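Local coordinates for protein nucleoporin NUP170 (Chaetomium thermophilum, PDB 5HAX) that probably serves as a scaffold component of the nuclear pore complex, joining a beta-propeller domain to an alpha-helical domain, at residues A531-Q536 against R636-A641; L593-L598 against K677-I682; V599-K604 against T622-T627; S687-L692 against E718-Q723. All coordinates share one frame; numbering follows the deposited sequence.

The four contacts join pieces of the helical C-terminal part of the chain. Interactions 1 and 2 have centres 13 Å apart. They are linked by a probable hydrogen bond, Q536 NE2 to Y594 OH at 3.2 Å. Interactions 2 and 3 pack together, L678 CD2 to W603 CH2 at 4.1 Å. Interactions 2 and 4 share helix 663-694, and a probable hydrogen bond, S681 OG to F721 O at 2.6 Å, ties them. Interactions 3 and 4 have centres 11 Å apart and share a salt bridge, K604 NZ to E718 OE2 at 2.9 Å. Interactions 1 and 3 both use helix 622-640, but their nearest atoms lie about 7 Å apart.

Interaction 1: A531-Q536 against R636-A641; sequences AVACGQ and RNFLEA
The carbonyl O of A531 is gripped by two N-H groups, one of them from C534, whose side chain meets F638 across the contact. Q536 N binds A531 O at 2.9 Å. The bond from C534 N to the same A531 O is weak. G535 N reaches V532 O at 2.9 Å. The bonds from Q536 N to A531 O and from G535 N to V532 O form a Schellman motif that ends helix 522-533. G535 is its C-prime residue, with positive phi (97°).

The helix end offers two side chains to F638 of helix 622-640. A533 CB lies 3.6 Å from F638 CE1 and 3.9 Å from F638 CZ, so it touches the far end of the ring. C534 SG sits by the ring's root, 3.9 Å from F638 CB. Its distance to the F638 ring centroid is 4.6 Å, along a line 35° off the ring normal. This is an oblique sulfur-aromatic contact. F638 CG is anti to its backbone N (chi1 169°), which sends the ring across to the end of the other helix. I646, in a loop, also touches F638, and A556 of helix 549-562 touches A533.

No hydrogen bond crosses between the two segments. F638, A533 and C534 are all buried, so cohesion here rests on apolar and sulfur-aromatic contact, while the turn's backbone bonds to A531 O and V532 O stay within their own segment.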
loop_
_atom_site.group_PDB
_atom_site.type_symbol
_atom_site.label_atom_id
_atom_site.label_comp_id
_atom_site.label_asym_id
_atom_site.label_seq_id
_atom_site.Cartn_x
_atom_site.Cartn_y
_atom_site.Cartn_z
ATOM N N ALA A 531 -20.069 10.980 3.754
ATOM C CA ALA A 531 -18.689 11.322 4.087
ATOM C C ALA A 531 -18.321 12.702 3.559
ATOM O O ALA A 531 -17.776 13.534 4.293
ATOM C CB ALA A 531 -17.742 10.261 3.530
ATOM N N VAL A 532 -18.611 12.965 2.281
ATOM C CA VAL A 532 -18.331 14.281 1.711
ATOM C C VAL A 532 -19.091 15.358 2.473
ATOM O O VAL A 532 -18.543 16.424 2.782
ATOM C CB VAL A 532 -18.680 14.305 0.210
ATOM C CG1 VAL A 532 -18.555 15.720 -0.355
ATOM C CG2 VAL A 532 -17.785 13.345 -0.561
ATOM N N ALA A 533 -20.363 15.102 2.786
ATOM C CA ALA A 533 -21.146 16.062 3.557
ATOM C C ALA A 533 -20.494 16.372 4.897
ATOM O O ALA A 533 -20.622 17.492 5.404
ATOM C CB ALA A 533 -22.562 15.531 3.771
ATOM N N CYS A 534 -19.787 15.405 5.478
ATOM C CA CYS A 534 -19.105 15.585 6.751
ATOM C C CYS A 534 -17.699 16.153 6.593
ATOM O O CYS A 534 -16.961 16.227 7.580
ATOM C CB CYS A 534 -19.048 14.252 7.506
ATOM S SG CYS A 534 -20.658 13.668 8.077
ATOM N N GLY A 535 -17.310 16.550 5.382
ATOM C CA GLY A 535 -16.030 17.184 5.149
ATOM C C GLY A 535 -14.931 16.269 4.657
ATOM O O GLY A 535 -13.801 16.736 4.476
ATOM N N GLN A 536 -15.216 14.987 4.437
ATOM C CA GLN A 536 -14.197 14.085 3.922
ATOM C C GLN A 536 -13.878 14.427 2.472
ATOM O O GLN A 536 -14.768 14.757 1.683
ATOM C CB GLN A 536 -14.661 12.634 4.038
ATOM C CG GLN A 536 -14.892 12.173 5.472
ATOM C CD GLN A 536 -13.601 12.006 6.252
ATOM O OE1 GLN A 536 -12.510 12.260 5.740
ATOM N NE2 GLN A 536 -13.720 11.568 7.498
ATOM N N ARG A 636 -21.909 13.275 14.124
ATOM C CA ARG A 636 -23.006 13.620 15.022
ATOM C C ARG A 636 -23.494 15.041 14.771
ATOM O O ARG A 636 -24.702 15.291 14.681
ATOM C CB ARG A 636 -22.559 13.456 16.474
ATOM C CG ARG A 636 -22.782 12.062 17.027
ATOM C CD ARG A 636 -21.942 11.802 18.269
ATOM N NE ARG A 636 -22.047 12.871 19.259
ATOM C CZ ARG A 636 -23.125 13.110 19.998
ATOM N NH1 ARG A 636 -23.118 14.102 20.877
ATOM N NH2 ARG A 636 -24.213 12.365 19.857
ATOM N N ASN A 637 -22.562 15.989 14.655
ATOM C CA ASN A 637 -22.931 17.371 14.371
ATOM C C ASN A 637 -23.729 17.473 13.077
ATOM O O ASN A 637 -24.658 18.282 12.973
ATOM C CB ASN A 637 -21.673 18.235 14.296
ATOM C CG ASN A 637 -21.976 19.682 13.964
ATOM O OD1 ASN A 637 -22.984 20.236 14.403
ATOM N ND2 ASN A 637 -21.104 20.300 13.174
ATOM N N PHE A 638 -23.381 16.657 12.079
ATOM C CA PHE A 638 -24.098 16.694 10.809
ATOM C C PHE A 638 -25.533 16.211 10.970
ATOM O O PHE A 638 -26.453 16.773 10.363
ATOM C CB PHE A 638 -23.363 15.848 9.769
ATOM C CG PHE A 638 -24.155 15.609 8.516
ATOM C CD1 PHE A 638 -24.220 16.576 7.525
ATOM C CD2 PHE A 638 -24.840 14.420 8.328
ATOM C CE1 PHE A 638 -24.950 16.361 6.373
ATOM C CE2 PHE A 638 -25.572 14.199 7.179
ATOM C CZ PHE A 638 -25.626 15.171 6.199
ATOM N N LEU A 639 -25.745 15.173 11.781
ATOM C CA LEU A 639 -27.096 14.660 11.985
ATOM C C LEU A 639 -27.952 15.648 12.769
ATOM O O LEU A 639 -29.155 15.774 12.511
ATOM C CB LEU A 639 -27.041 13.309 12.700
ATOM C CG LEU A 639 -26.284 12.190 11.978
ATOM C CD1 LEU A 639 -26.294 10.917 12.812
ATOM C CD2 LEU A 639 -26.868 11.925 10.596
ATOM N N GLU A 640 -27.354 16.360 13.726
ATOM C CA GLU A 640 -28.118 17.317 14.521
ATOM C C GLU A 640 -28.550 18.509 13.677
ATOM O O GLU A 640 -29.704 18.946 13.744
ATOM C CB GLU A 640 -27.297 17.787 15.723
ATOM C CG GLU A 640 -27.102 16.740 16.805
ATOM C CD GLU A 640 -28.406 16.102 17.243
ATOM O OE1 GLU A 640 -29.373 16.846 17.511
ATOM O OE2 GLU A 640 -28.465 14.856 17.308
ATOM N N ALA A 641 -27.631 19.053 12.879
ATOM C CA ALA A 641 -27.945 20.202 12.043
ATOM C C ALA A 641 -28.971 19.885 10.961
ATOM O O ALA A 641 -29.462 20.814 10.310
ATOM C CB ALA A 641 -26.666 20.738 11.397
#

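Interaction 2: L593-L598 against K677-I682; sequences LYLTRL and KLMESI
Segment 677-682 of helix 663-694 meets one side chain of segment 593-598, that of L595, through L678, M679 and I682. The two helices run nearly parallel here, at 18°, with segment axes 11.9 Å apart. K677 comes first and forms a salt bridge within its own helix: K677 NZ lies 3.1 Å from E680 OE2 and meets it from above the carboxylate plane.

L678 makes the loosest touch, with its CD2 4.4 Å from L595 CD2. L678 also touches A9 of helix 5-20.

M679 comes closest. Its CG is 3.7 Å from L595 CD2 and 4.0 Å from L595 CD1, so one methylene bears on both branches of the leucine. The two side chains cross obliquely. The M679 chain bends at chi3, and its side chain is also touched by L635 and R636 of helix 622-640.

I682 follows one turn after L678. Its CD1 and L595 CD1 meet tip to tip at 4.1 Å. I682 CG1 is anti to the carbonyl carbon (chi1 -74°), and CD1 extends from there toward the leucine.

On the facing helix, L595 CG is anti to the backbone N (chi1 174°), which carries the fork across to the other helix. R597, in the same helix, forms salt bridges with D20 and E524.

All four touching residues are buried and all the cross-contacts are apolar. The interface therefore depends on fit and on exclusion of water, while the charges at K677 and E680 are paired within their own helix.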
loop_
_atom_site.group_PDB
_atom_site.type_symbol
_atom_site.label_atom_id
_atom_site.label_comp_id
_atom_site.label_asym_id
_atom_site.label_seq_id
_atom_site.Cartn_x
_atom_site.Cartn_y
_atom_site.Cartn_z
ATOM N N LEU A 593 -22.450 1.928 7.795
ATOM C CA LEU A 593 -21.209 1.607 7.098
ATOM C C LEU A 593 -20.141 2.654 7.384
ATOM O O LEU A 593 -19.005 2.317 7.738
ATOM C CB LEU A 593 -21.472 1.493 5.596
ATOM C CG LEU A 593 -20.319 1.001 4.718
ATOM C CD1 LEU A 593 -19.854 -0.384 5.147
ATOM C CD2 LEU A 593 -20.745 0.997 3.256
ATOM N N TYR A 594 -20.496 3.934 7.248
ATOM C CA TYR A 594 -19.549 5.007 7.525
ATOM C C TYR A 594 -19.051 4.946 8.964
ATOM O O TYR A 594 -17.842 4.986 9.217
ATOM C CB TYR A 594 -20.201 6.359 7.234
ATOM C CG TYR A 594 -19.283 7.540 7.435
ATOM C CD1 TYR A 594 -18.012 7.556 6.879
ATOM C CD2 TYR A 594 -19.690 8.646 8.169
ATOM C CE1 TYR A 594 -17.167 8.635 7.056
ATOM C CE2 TYR A 594 -18.851 9.732 8.352
ATOM C CZ TYR A 594 -17.592 9.721 7.792
ATOM O OH TYR A 594 -16.750 10.796 7.968
ATOM N N LEU A 595 -19.976 4.846 9.925
ATOM C CA LEU A 595 -19.587 4.819 11.333
ATOM C C LEU A 595 -18.668 3.641 11.633
ATOM O O LEU A 595 -17.665 3.793 12.343
ATOM C CB LEU A 595 -20.829 4.760 12.221
ATOM C CG LEU A 595 -20.564 4.592 13.722
ATOM C CD1 LEU A 595 -19.721 5.743 14.249
ATOM C CD2 LEU A 595 -21.874 4.480 14.486
ATOM N N THR A 596 -19.002 2.458 11.115
ATOM C CA THR A 596 -18.171 1.282 11.347
ATOM C C THR A 596 -16.747 1.520 10.869
ATOM O O THR A 596 -15.781 1.234 11.586
ATOM C CB THR A 596 -18.773 0.067 10.640
ATOM O OG1 THR A 596 -20.072 -0.206 11.179
ATOM C CG2 THR A 596 -17.879 -1.163 10.813
ATOM N N ARG A 597 -16.600 2.055 9.657
ATOM C CA ARG A 597 -15.273 2.249 9.084
ATOM C C ARG A 597 -14.478 3.299 9.851
ATOM O O ARG A 597 -13.243 3.270 9.840
ATOM C CB ARG A 597 -15.403 2.623 7.606
ATOM C CG ARG A 597 -15.888 1.463 6.743
ATOM C CD ARG A 597 -16.270 1.896 5.333
ATOM N NE ARG A 597 -16.542 0.744 4.472
ATOM C CZ ARG A 597 -16.991 0.825 3.222
ATOM N NH1 ARG A 597 -17.232 2.008 2.672
ATOM N NH2 ARG A 597 -17.205 -0.281 2.521
ATOM N N LEU A 598 -15.160 4.222 10.533
ATOM C CA LEU A 598 -14.453 5.207 11.346
ATOM C C LEU A 598 -13.819 4.579 12.585
ATOM O O LEU A 598 -12.830 5.111 13.105
ATOM C CB LEU A 598 -15.398 6.335 11.762
ATOM C CG LEU A 598 -15.893 7.295 10.679
ATOM C CD1 LEU A 598 -16.835 8.314 11.303
ATOM C CD2 LEU A 598 -14.746 7.996 9.962
ATOM N N LYS A 677 -27.068 6.815 19.573
ATOM C CA LYS A 677 -26.681 6.540 20.952
ATOM C C LYS A 677 -25.330 5.844 21.023
ATOM O O LYS A 677 -24.578 6.045 21.984
ATOM C CB LYS A 677 -27.752 5.695 21.642
ATOM C CG LYS A 677 -28.915 6.502 22.196
ATOM C CD LYS A 677 -28.494 7.306 23.418
ATOM C CE LYS A 677 -29.613 8.201 23.917
ATOM N NZ LYS A 677 -29.169 9.049 25.056
ATOM N N LEU A 678 -25.005 5.021 20.024
ATOM C CA LEU A 678 -23.685 4.404 19.987
ATOM C C LEU A 678 -22.609 5.441 19.697
ATOM O O LEU A 678 -21.504 5.367 20.245
ATOM C CB LEU A 678 -23.661 3.289 18.941
ATOM C CG LEU A 678 -22.343 2.527 18.784
ATOM C CD1 LEU A 678 -21.929 1.871 20.093
ATOM C CD2 LEU A 678 -22.465 1.490 17.678
ATOM N N MET A 679 -22.919 6.425 18.849
ATOM C CA MET A 679 -21.946 7.464 18.522
ATOM C C MET A 679 -21.549 8.254 19.762
ATOM O O MET A 679 -20.357 8.449 20.032
ATOM C CB MET A 679 -22.515 8.397 17.454
ATOM C CG MET A 679 -22.653 7.765 16.083
ATOM S SD MET A 679 -23.390 8.899 14.893
ATOM C CE MET A 679 -24.539 7.809 14.059
ATOM N N GLU A 680 -22.534 8.727 20.530
ATOM C CA GLU A 680 -22.214 9.472 21.743
ATOM C C GLU A 680 -21.491 8.585 22.748
ATOM O O GLU A 680 -20.580 9.040 23.448
ATOM C CB GLU A 680 -23.483 10.071 22.355
ATOM C CG GLU A 680 -24.482 9.058 22.889
ATOM C CD GLU A 680 -25.654 9.715 23.597
ATOM O OE1 GLU A 680 -26.150 10.749 23.101
ATOM O OE2 GLU A 680 -26.073 9.202 24.655
ATOM N N SER A 681 -21.872 7.307 22.820
ATOM C CA SER A 681 -21.165 6.370 23.686
ATOM C C SER A 681 -19.727 6.169 23.222
ATOM O O SER A 681 -18.815 6.039 24.047
ATOM C CB SER A 681 -21.908 5.035 23.726
ATOM O OG SER A 681 -21.238 4.106 24.560
ATOM N N ILE A 682 -19.505 6.138 21.905
ATOM C CA ILE A 682 -18.145 6.024 21.378
ATOM C C ILE A 682 -17.315 7.229 21.801
ATOM O O ILE A 682 -16.169 7.092 22.245
ATOM C CB ILE A 682 -18.174 5.870 19.845
ATOM C CG1 ILE A 682 -18.651 4.468 19.456
ATOM C CG2 ILE A 682 -16.788 6.116 19.245
ATOM C CD1 ILE A 682 -19.111 4.364 18.013
#

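Interaction 3: V599-K604 against T622-T627; sequences VRTLWK and TSKLVT
The backbones of the two segments stay well apart: the nearest CA atoms are those of L602 and L625, 8.6 Å from each other, and those of T601 and K624 are 9.5 Å apart. Side chains bridge this gap.

L602 and L625 carry the contact. L625 CD2 does the touching. It lies 3.8 Å from L602 CD2 and 3.9 Å from L602 CD1, so one methyl rests against both branches of the other leucine. The side chains cross at a slant. L625 CG is anti to the carbonyl carbon (chi1 -69°), and its CD2 comes nearer to the loop than its CB direction would suggest. L602, turned off a staggered position (chi1 -106°), sets both its methyls against L625 CD2.

The second pair is looser. T601 OG1 lies 4.3 Å from K624 CE, where the lysine chain passes the hydroxyl. K624 NZ forms a long, weak ion pair with D468, and D468 also touches T601.

Each segment holds its own turn. V599 O accepts from both L602 N and W603 N, two bonds that draw the chain into a turn at 599-603. In the helix, T627 OG1 donates to K624 O at 2.9 Å, with the donor tilted 32° from the carbonyl plane.

The loop 599-604 follows helix 586-599 and leads to strand 608-609. Y717 of helix 717-722 and I686 of helix 663-694 both touch L602 and L625. The leucine pair thus lies where the start of helix 622-640 meets those two helices, and W603 beside it packs on helix 5-20.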
loop_
_atom_site.group_PDB
_atom_site.type_symbol
_atom_site.label_atom_id
_atom_site.label_comp_id
_atom_site.label_asym_id
_atom_site.label_seq_id
_atom_site.Cartn_x
_atom_site.Cartn_y
_atom_site.Cartn_z
ATOM N N VAL A 599 -14.360 3.459 13.074
ATOM C CA VAL A 599 -13.899 2.845 14.314
ATOM C C VAL A 599 -13.371 1.427 14.105
ATOM O O VAL A 599 -13.156 0.704 15.080
ATOM C CB VAL A 599 -15.011 2.848 15.383
ATOM C CG1 VAL A 599 -15.484 4.267 15.659
ATOM C CG2 VAL A 599 -16.173 1.953 14.968
ATOM N N ARG A 600 -13.148 1.011 12.855
ATOM C CA ARG A 600 -12.758 -0.374 12.606
ATOM C C ARG A 600 -11.425 -0.720 13.263
ATOM O O ARG A 600 -11.223 -1.864 13.686
ATOM C CB ARG A 600 -12.695 -0.642 11.101
ATOM C CG ARG A 600 -11.492 -0.035 10.407
ATOM C CD ARG A 600 -11.702 0.060 8.902
ATOM N NE ARG A 600 -12.023 -1.232 8.298
ATOM C CZ ARG A 600 -11.125 -2.086 7.808
ATOM N NH1 ARG A 600 -11.526 -3.233 7.276
ATOM N NH2 ARG A 600 -9.830 -1.802 7.845
ATOM N N THR A 601 -10.508 0.246 13.368
ATOM C CA THR A 601 -9.232 -0.006 14.029
ATOM C C THR A 601 -9.363 -0.122 15.544
ATOM O O THR A 601 -8.417 -0.580 16.193
ATOM C CB THR A 601 -8.229 1.106 13.707
ATOM O OG1 THR A 601 -8.713 2.356 14.219
ATOM C CG2 THR A 601 -8.006 1.224 12.205
ATOM N N LEU A 602 -10.504 0.272 16.112
ATOM C CA LEU A 602 -10.720 0.312 17.555
ATOM C C LEU A 602 -11.544 -0.862 18.064
ATOM O O LEU A 602 -11.152 -1.524 19.029
ATOM C CB LEU A 602 -11.432 1.616 17.933
ATOM C CG LEU A 602 -10.624 2.710 18.625
ATOM C CD1 LEU A 602 -9.353 3.014 17.858
ATOM C CD2 LEU A 602 -11.481 3.961 18.764
ATOM N N TRP A 603 -12.673 -1.130 17.404
ATOM C CA TRP A 603 -13.744 -1.970 17.927
ATOM C C TRP A 603 -13.250 -3.216 18.659
ATOM O O TRP A 603 -13.473 -3.371 19.865
ATOM C CB TRP A 603 -14.661 -2.356 16.763
ATOM C CG TRP A 603 -16.006 -2.849 17.173
ATOM C CD1 TRP A 603 -16.454 -4.134 17.130
ATOM C CD2 TRP A 603 -17.089 -2.061 17.683
ATOM N NE1 TRP A 603 -17.750 -4.198 17.578
ATOM C CE2 TRP A 603 -18.163 -2.939 17.925
ATOM C CE3 TRP A 603 -17.255 -0.700 17.954
ATOM C CZ2 TRP A 603 -19.385 -2.501 18.428
ATOM C CZ3 TRP A 603 -18.471 -0.267 18.456
ATOM C CH2 TRP A 603 -19.519 -1.166 18.688
ATOM N N LYS A 604 -12.578 -4.116 17.946
ATOM C CA LYS A 604 -12.164 -5.393 18.515
ATOM C C LYS A 604 -10.812 -5.328 19.215
ATOM O O LYS A 604 -10.358 -6.347 19.744
ATOM C CB LYS A 604 -12.124 -6.464 17.420
ATOM C CG LYS A 604 -13.488 -6.801 16.833
ATOM C CD LYS A 604 -14.375 -7.516 17.842
ATOM C CE LYS A 604 -15.726 -7.866 17.243
ATOM N NZ LYS A 604 -16.566 -8.644 18.190
ATOM N N THR A 622 -2.665 7.814 21.119
ATOM C CA THR A 622 -3.604 8.866 21.497
ATOM C C THR A 622 -3.979 9.733 20.303
ATOM O O THR A 622 -5.144 10.120 20.150
ATOM C CB THR A 622 -3.003 9.732 22.606
ATOM O OG1 THR A 622 -1.804 10.354 22.128
ATOM C CG2 THR A 622 -2.683 8.896 23.837
ATOM N N SER A 623 -3.003 10.056 19.450
ATOM C CA SER A 623 -3.280 10.893 18.287
ATOM C C SER A 623 -4.320 10.256 17.378
ATOM O O SER A 623 -5.129 10.964 16.767
ATOM C CB SER A 623 -1.989 11.152 17.512
ATOM O OG SER A 623 -1.443 9.938 17.023
ATOM N N LYS A 624 -4.317 8.925 17.278
ATOM C CA LYS A 624 -5.317 8.243 16.467
ATOM C C LYS A 624 -6.689 8.305 17.125
ATOM O O LYS A 624 -7.707 8.446 16.437
ATOM C CB LYS A 624 -4.893 6.792 16.238
ATOM C CG LYS A 624 -5.782 6.025 15.275
ATOM C CD LYS A 624 -5.641 6.541 13.853
ATOM C CE LYS A 624 -6.575 5.806 12.908
ATOM N NZ LYS A 624 -5.967 5.615 11.564
ATOM N N LEU A 625 -6.739 8.200 18.454
ATOM C CA LEU A 625 -8.014 8.293 19.157
ATOM C C LEU A 625 -8.645 9.668 18.987
ATOM O O LEU A 625 -9.876 9.783 18.931
ATOM C CB LEU A 625 -7.818 7.975 20.639
ATOM C CG LEU A 625 -7.477 6.519 20.963
ATOM C CD1 LEU A 625 -6.998 6.388 22.402
ATOM C CD2 LEU A 625 -8.672 5.610 20.710
ATOM N N VAL A 626 -7.825 10.717 18.894
ATOM C CA VAL A 626 -8.353 12.069 18.728
ATOM C C VAL A 626 -9.048 12.204 17.378
ATOM O O VAL A 626 -10.194 12.660 17.297
ATOM C CB VAL A 626 -7.224 13.105 18.885
ATOM C CG1 VAL A 626 -7.698 14.499 18.473
ATOM C CG2 VAL A 626 -6.713 13.118 20.318
ATOM N N THR A 627 -8.360 11.824 16.299
ATOM C CA THR A 627 -8.938 11.964 14.965
ATOM C C THR A 627 -10.216 11.147 14.829
ATOM O O THR A 627 -11.199 11.612 14.241
ATOM C CB THR A 627 -7.924 11.543 13.901
ATOM O OG1 THR A 627 -7.572 10.167 14.088
ATOM C CG2 THR A 627 -6.669 12.402 13.982
#

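Interaction 4: S687-L692 against E718-Q723; sequences SFVLML and EQLFSQ
Apolar contacts come first, and both are made by L720. Its two methyls divide the work. L720 CD1 lies 4.0 Å from F688 CD1, and L720 CD2 lies 3.8 Å from V689 CG2. In each pair the side chains pass at an angle to each other. The approach of CD1 to the F688 ring is likewise oblique. L720 CG is anti to the backbone N (chi1 176°), which aims the fork at helix 663-694. F688 and V689 are consecutive in that helix, and both point their CB toward L720. The contact is small: about 97 Å² is buried, counting both sides. CA atoms of F688 and L720 are 9.6 Å apart.

Hydrogen bonds lie within the segments and not between them. The E718 carbonyl O takes two donors. S722 OG gives to it at 2.7 Å and S722 N at 2.9 Å. The hydroxyl comes from above the carbonyl plane, 39° out of it. The serine side chain thus bonds the carbonyl of the residue four before it, which its own backbone N-H also reaches. E718 also receives a bond at its OE1 from N14 of helix 5-20.

Two other helices add to the contact. A730 and L733 of helix 724-739 pack on F688. L625 of helix 622-640 touches V689.

Between 687-692 and 718-723 only carbon meets carbon. The polar tie from S681 OG to F721 O joins the same two helices further back along helix 663-694. V689 and L720 are buried, which suits an apolar contact, and the E718 carbonyl is satisfied within its own helix.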
loop_
_atom_site.group_PDB
_atom_site.type_symbol
_atom_site.label_atom_id
_atom_site.label_comp_id
_atom_site.label_asym_id
_atom_site.label_seq_id
_atom_site.Cartn_x
_atom_site.Cartn_y
_atom_site.Cartn_z
ATOM N N SER A 687 -13.117 9.625 25.194
ATOM C CA SER A 687 -12.730 10.631 26.179
ATOM C C SER A 687 -12.282 9.980 27.480
ATOM O O SER A 687 -11.336 10.449 28.125
ATOM C CB SER A 687 -13.892 11.590 26.439
ATOM O OG SER A 687 -13.873 12.678 25.532
ATOM N N PHE A 688 -12.946 8.894 27.878
ATOM C CA PHE A 688 -12.566 8.199 29.102
ATOM C C PHE A 688 -11.164 7.611 28.996
ATOM O O PHE A 688 -10.378 7.690 29.947
ATOM C CB PHE A 688 -13.581 7.101 29.413
ATOM C CG PHE A 688 -13.082 6.085 30.392
ATOM C CD1 PHE A 688 -12.655 4.840 29.960
ATOM C CD2 PHE A 688 -13.021 6.378 31.743
ATOM C CE1 PHE A 688 -12.189 3.903 30.859
ATOM C CE2 PHE A 688 -12.557 5.446 32.647
ATOM C CZ PHE A 688 -12.140 4.208 32.205
ATOM N N VAL A 689 -10.833 7.008 27.851
ATOM C CA VAL A 689 -9.509 6.418 27.682
ATOM C C VAL A 689 -8.439 7.503 27.690
ATOM O O VAL A 689 -7.360 7.325 28.266
ATOM C CB VAL A 689 -9.459 5.581 26.389
ATOM C CG1 VAL A 689 -8.041 5.083 26.119
ATOM C CG2 VAL A 689 -10.427 4.408 26.476
ATOM N N LEU A 690 -8.715 8.639 27.046
ATOM C CA LEU A 690 -7.754 9.737 27.035
ATOM C C LEU A 690 -7.542 10.290 28.437
ATOM O O LEU A 690 -6.403 10.543 28.848
ATOM C CB LEU A 690 -8.232 10.838 26.090
ATOM C CG LEU A 690 -8.231 10.493 24.599
ATOM C CD1 LEU A 690 -8.934 11.579 23.799
ATOM C CD2 LEU A 690 -6.811 10.295 24.094
ATOM N N MET A 691 -8.632 10.494 29.179
ATOM C CA MET A 691 -8.525 10.897 30.577
ATOM C C MET A 691 -7.664 9.921 31.363
ATOM O O MET A 691 -6.818 10.329 32.169
ATOM C CB MET A 691 -9.925 10.985 31.191
ATOM C CG MET A 691 -9.963 11.270 32.688
ATOM S SD MET A 691 -9.612 9.851 33.753
ATOM C CE MET A 691 -10.989 8.762 33.388
ATOM N N LEU A 692 -7.870 8.623 31.138
ATOM C CA LEU A 692 -7.181 7.600 31.916
ATOM C C LEU A 692 -5.669 7.726 31.780
ATOM O O LEU A 692 -4.943 7.748 32.781
ATOM C CB LEU A 692 -7.656 6.219 31.462
ATOM C CG LEU A 692 -7.158 5.003 32.239
ATOM C CD1 LEU A 692 -7.608 5.066 33.689
ATOM C CD2 LEU A 692 -7.662 3.737 31.570
ATOM N N GLU A 718 -15.153 -2.346 21.989
ATOM C CA GLU A 718 -16.548 -2.745 21.831
ATOM C C GLU A 718 -17.236 -2.871 23.184
ATOM O O GLU A 718 -18.346 -2.363 23.382
ATOM C CB GLU A 718 -16.633 -4.068 21.069
ATOM C CG GLU A 718 -18.045 -4.637 20.981
ATOM C CD GLU A 718 -18.099 -5.993 20.308
ATOM O OE1 GLU A 718 -19.207 -6.409 19.909
ATOM O OE2 GLU A 718 -17.042 -6.648 20.192
ATOM N N GLN A 719 -16.591 -3.560 24.128
ATOM C CA GLN A 719 -17.184 -3.751 25.448
ATOM C C GLN A 719 -17.339 -2.420 26.172
ATOM O O GLN A 719 -18.365 -2.169 26.817
ATOM C CB GLN A 719 -16.323 -4.715 26.261
ATOM C CG GLN A 719 -16.249 -6.116 25.665
ATOM C CD GLN A 719 -15.011 -6.887 26.090
ATOM O OE1 GLN A 719 -14.093 -6.335 26.695
ATOM N NE2 GLN A 719 -14.982 -8.176 25.769
ATOM N N LEU A 720 -16.328 -1.555 26.075
ATOM C CA LEU A 720 -16.414 -0.224 26.664
ATOM C C LEU A 720 -17.590 0.561 26.094
ATOM O O LEU A 720 -18.270 1.292 26.822
ATOM C CB LEU A 720 -15.105 0.525 26.420
ATOM C CG LEU A 720 -15.029 1.984 26.870
ATOM C CD1 LEU A 720 -15.099 2.076 28.383
ATOM C CD2 LEU A 720 -13.755 2.631 26.344
ATOM N N PHE A 721 -17.846 0.417 24.792
ATOM C CA PHE A 721 -18.849 1.239 24.123
ATOM C C PHE A 721 -20.267 0.723 24.322
ATOM O O PHE A 721 -21.202 1.528 24.388
ATOM C CB PHE A 721 -18.563 1.308 22.617
ATOM C CG PHE A 721 -17.287 2.020 22.255
ATOM C CD1 PHE A 721 -16.754 3.006 23.071
ATOM C CD2 PHE A 721 -16.625 1.707 21.079
ATOM C CE1 PHE A 721 -15.585 3.657 22.722
ATOM C CE2 PHE A 721 -15.457 2.356 20.729
ATOM C CZ PHE A 721 -14.937 3.332 21.550
ATOM N N SER A 722 -20.451 -0.599 24.413
ATOM C CA SER A 722 -21.771 -1.182 24.200
ATOM C C SER A 722 -22.158 -2.278 25.189
ATOM O O SER A 722 -23.211 -2.901 25.001
ATOM C CB SER A 722 -21.851 -1.748 22.775
ATOM O OG SER A 722 -20.878 -2.760 22.581
ATOM N N GLN A 723 -21.368 -2.540 26.232
ATOM C CA GLN A 723 -21.660 -3.630 27.157
ATOM C C GLN A 723 -21.579 -3.163 28.603
ATOM O O GLN A 723 -20.748 -2.321 28.954
ATOM C CB GLN A 723 -20.707 -4.802 26.939
ATOM C CG GLN A 723 -21.027 -5.602 25.694
ATOM C CD GLN A 723 -19.978 -6.646 25.387
ATOM O OE1 GLN A 723 -19.399 -7.246 26.292
ATOM N NE2 GLN A 723 -19.724 -6.867 24.103
#